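Local coordinates for conserved protein (Mycobacterium tuberculosis, PDB 1RFE) that has no established function but probably binds the deazaflavin coenzyme F420, as do related proteins of the split-barrel flavin-binding family, at residues Ala16-Val19 and Asn20-Thr24. Numbering follows the deposited sequence.
Sequences ADFV and NSSRT
Over one face of the Phe18 ring sits the hydroxyl of Ser22, with OG 3.5 Å above the ring plane and over its centre. All six ring carbons lie at similar distances from this oxygen, the shortest being 3.6 Å from Phe18 CZ to Ser22 OG. Phe18 takes up this position because CG is anti to its backbone N (chi1 -175°), which swings the ring beside its own carbonyl carbon and under the serine one turn later. The same Ser22 OG is also a hydrogen-bond donor to Phe18 O at 2.8 Å, approaching from above the carbonyl plane. Ser22 N reaches Phe18 O from the opposite face of the carbonyl plane at 2.9 Å, closing the last turn of the helix, and Ser22 is the first residue to leave helical backbone angles.

Ser21 repeats the double grip one residue earlier. With its OG set beside its own backbone N (chi1 -60°), the side chain folds back along the helix and donates to Asp17 O over 2.7 Å, while Ser21 N binds Asp17 O at 2.8 Å from the other face. Two successive carbonyls of the final turn are thus each held by an amide and a hydroxyl. One residue earlier still, the hydrogen bond from Asn20 N to Ala16 O (3.1 Å) is nearly straight, with an N-H...O angle of 166°.

This C-terminal end of helix 12-21 lies against the antiparallel sheet of the split-barrel fold. Phe18 packs on Leu74 and Asp76 of strand 69-76 and on Arg84 and Val86 of strand 84-95, and Val19 on Val45, Leu74 and Phe88. At the helix end, the Tyr43 hydroxyl of strand 36-46 hydrogen-bonds Val19 O, and just past it Arg111 of helix 98-112 hydrogen-bonds Ser22 O, tying the helix end to both elements.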
ATOM      1  N   ALA A  16       9.352  -6.271  -3.214  1.00 25.11           N
ATOM      2  CA  ALA A  16       8.257  -7.098  -3.744  1.00 26.10           C
ATOM      3  C   ALA A  16       7.665  -8.058  -2.703  1.00 26.71           C
ATOM      4  O   ALA A  16       6.478  -8.025  -2.482  1.00 26.90           O
ATOM      5  CB  ALA A  16       8.680  -7.814  -5.018  1.00 25.59           C
ATOM      6  N   ASP A  17       8.508  -8.852  -2.036  1.00 27.64           N
ATOM      7  CA  ASP A  17       8.085  -9.751  -0.964  1.00 28.10           C
ATOM      8  C   ASP A  17       7.406  -9.022   0.161  1.00 26.49           C
ATOM      9  O   ASP A  17       6.408  -9.490   0.673  1.00 25.29           O
ATOM     10  CB  ASP A  17       9.279 -10.584  -0.388  1.00 28.58           C
ATOM     11  CG  ASP A  17       9.839 -11.600  -1.392  1.00 34.72           C
ATOM     12  OD1 ASP A  17       9.318 -11.670  -2.549  1.00 40.32           O
ATOM     13  OD2 ASP A  17      10.812 -12.390  -1.129  1.00 40.44           O
ATOM     14  N   PHE A  18       7.923  -7.853   0.517  1.00 26.12           N
ATOM     15  CA  PHE A  18       7.389  -7.074   1.627  1.00 24.67           C
ATOM     16  C   PHE A  18       5.981  -6.511   1.275  1.00 23.60           C
ATOM     17  O   PHE A  18       5.072  -6.551   2.091  1.00 22.87           O
ATOM     18  CB  PHE A  18       8.379  -5.950   2.038  1.00 24.36           C
ATOM     19  CG  PHE A  18       7.964  -5.185   3.252  1.00 21.79           C
ATOM     20  CD1 PHE A  18       7.977  -5.792   4.505  1.00 23.48           C
ATOM     21  CD2 PHE A  18       7.569  -3.831   3.153  1.00 22.97           C
ATOM     22  CE1 PHE A  18       7.604  -5.082   5.659  1.00 23.70           C
ATOM     23  CE2 PHE A  18       7.181  -3.133   4.267  1.00 19.38           C
ATOM     24  CZ  PHE A  18       7.192  -3.752   5.547  1.00 20.65           C
ATOM     25  N   VAL A  19       5.813  -6.020   0.058  1.00 22.80           N
ATOM     26  CA  VAL A  19       4.503  -5.528  -0.418  1.00 23.40           C
ATOM     27  C   VAL A  19       3.468  -6.682  -0.441  1.00 23.10           C
ATOM     28  O   VAL A  19       2.325  -6.483  -0.067  1.00 23.45           O
ATOM     29  CB  VAL A  19       4.616  -4.891  -1.801  1.00 23.75           C
ATOM     30  CG1 VAL A  19       3.260  -4.768  -2.475  1.00 24.45           C
ATOM     31  CG2 VAL A  19       5.282  -3.475  -1.745  1.00 25.07           C
ATOM     32  N   ASN A  20       3.868  -7.873  -0.906  1.00 22.74           N
ATOM     33  CA  ASN A  20       2.999  -9.047  -0.893  1.00 22.61           C
ATOM     34  C   ASN A  20       2.702  -9.557   0.491  1.00 22.49           C
ATOM     35  O   ASN A  20       1.585 -10.007   0.753  1.00 23.19           O
ATOM     36  CB  ASN A  20       3.588 -10.183  -1.751  1.00 23.12           C
ATOM     37  CG  ASN A  20       3.348  -9.972  -3.218  1.00 25.62           C
ATOM     38  OD1 ASN A  20       4.284 -10.031  -4.051  1.00 32.94           O
ATOM     39  ND2 ASN A  20       2.097  -9.733  -3.563  1.00 24.22           N
ATOM     40  N   SER A  21       3.670  -9.456   1.397  1.00 21.90           N
ATOM     41  CA  SER A  21       3.490  -9.935   2.757  1.00 23.22           C
ATOM     42  C   SER A  21       2.734  -9.032   3.708  1.00 22.91           C
ATOM     43  O   SER A  21       2.026  -9.533   4.576  1.00 24.43           O
ATOM     44  CB  SER A  21       4.845 -10.216   3.390  1.00 23.71           C
ATOM     45  OG  SER A  21       5.408 -11.185   2.576  1.00 27.46           O
ATOM     46  N   SER A  22       2.868  -7.727   3.546  1.00 22.27           N
ATOM     47  CA  SER A  22       2.166  -6.765   4.405  1.00 21.41           C
ATOM     48  C   SER A  22       0.658  -6.745   4.153  1.00 21.65           C
ATOM     49  O   SER A  22       0.162  -7.206   3.091  1.00 22.79           O
ATOM     50  CB  SER A  22       2.782  -5.380   4.220  1.00 20.53           C
ATOM     51  OG  SER A  22       4.187  -5.407   4.470  1.00 18.29           O
ATOM     52  N   ARG A  23      -0.070  -6.229   5.141  1.00 20.67           N
ATOM     53  CA  ARG A  23      -1.526  -6.125   5.116  1.00 21.06           C
ATOM     54  C   ARG A  23      -2.079  -4.711   5.007  1.00 22.39           C
ATOM     55  O   ARG A  23      -3.145  -4.455   4.375  1.00 22.28           O
ATOM     56  CB  ARG A  23      -2.080  -6.748   6.398  1.00 20.96           C
ATOM     57  CG  ARG A  23      -1.995  -8.267   6.323  1.00 18.78           C
ATOM     58  CD  ARG A  23      -2.448  -9.032   7.543  1.00 20.94           C
ATOM     59  NE  ARG A  23      -3.864  -8.848   7.840  1.00 16.94           N
ATOM     60  CZ  ARG A  23      -4.838  -9.634   7.426  1.00 21.34           C
ATOM     61  NH1 ARG A  23      -4.637 -10.748   6.696  1.00 23.49           N
ATOM     62  NH2 ARG A  23      -6.050  -9.352   7.824  1.00 24.21           N
ATOM     63  N   THR A  24      -1.394  -3.802   5.690  1.00 23.35           N
ATOM     64  CA  THR A  24      -1.839  -2.415   5.840  1.00 23.66           C
ATOM     65  C   THR A  24      -0.737  -1.433   5.567  1.00 22.94           C
ATOM     66  O   THR A  24       0.333  -1.538   6.116  1.00 25.05           O
ATOM     67  CB  THR A  24      -2.336  -2.134   7.280  1.00 24.44           C
ATOM     68  OG1 THR A  24      -3.313  -3.101   7.644  1.00 26.95           O
ATOM     69  CG2 THR A  24      -3.126  -0.774   7.347  1.00 25.11           C
TER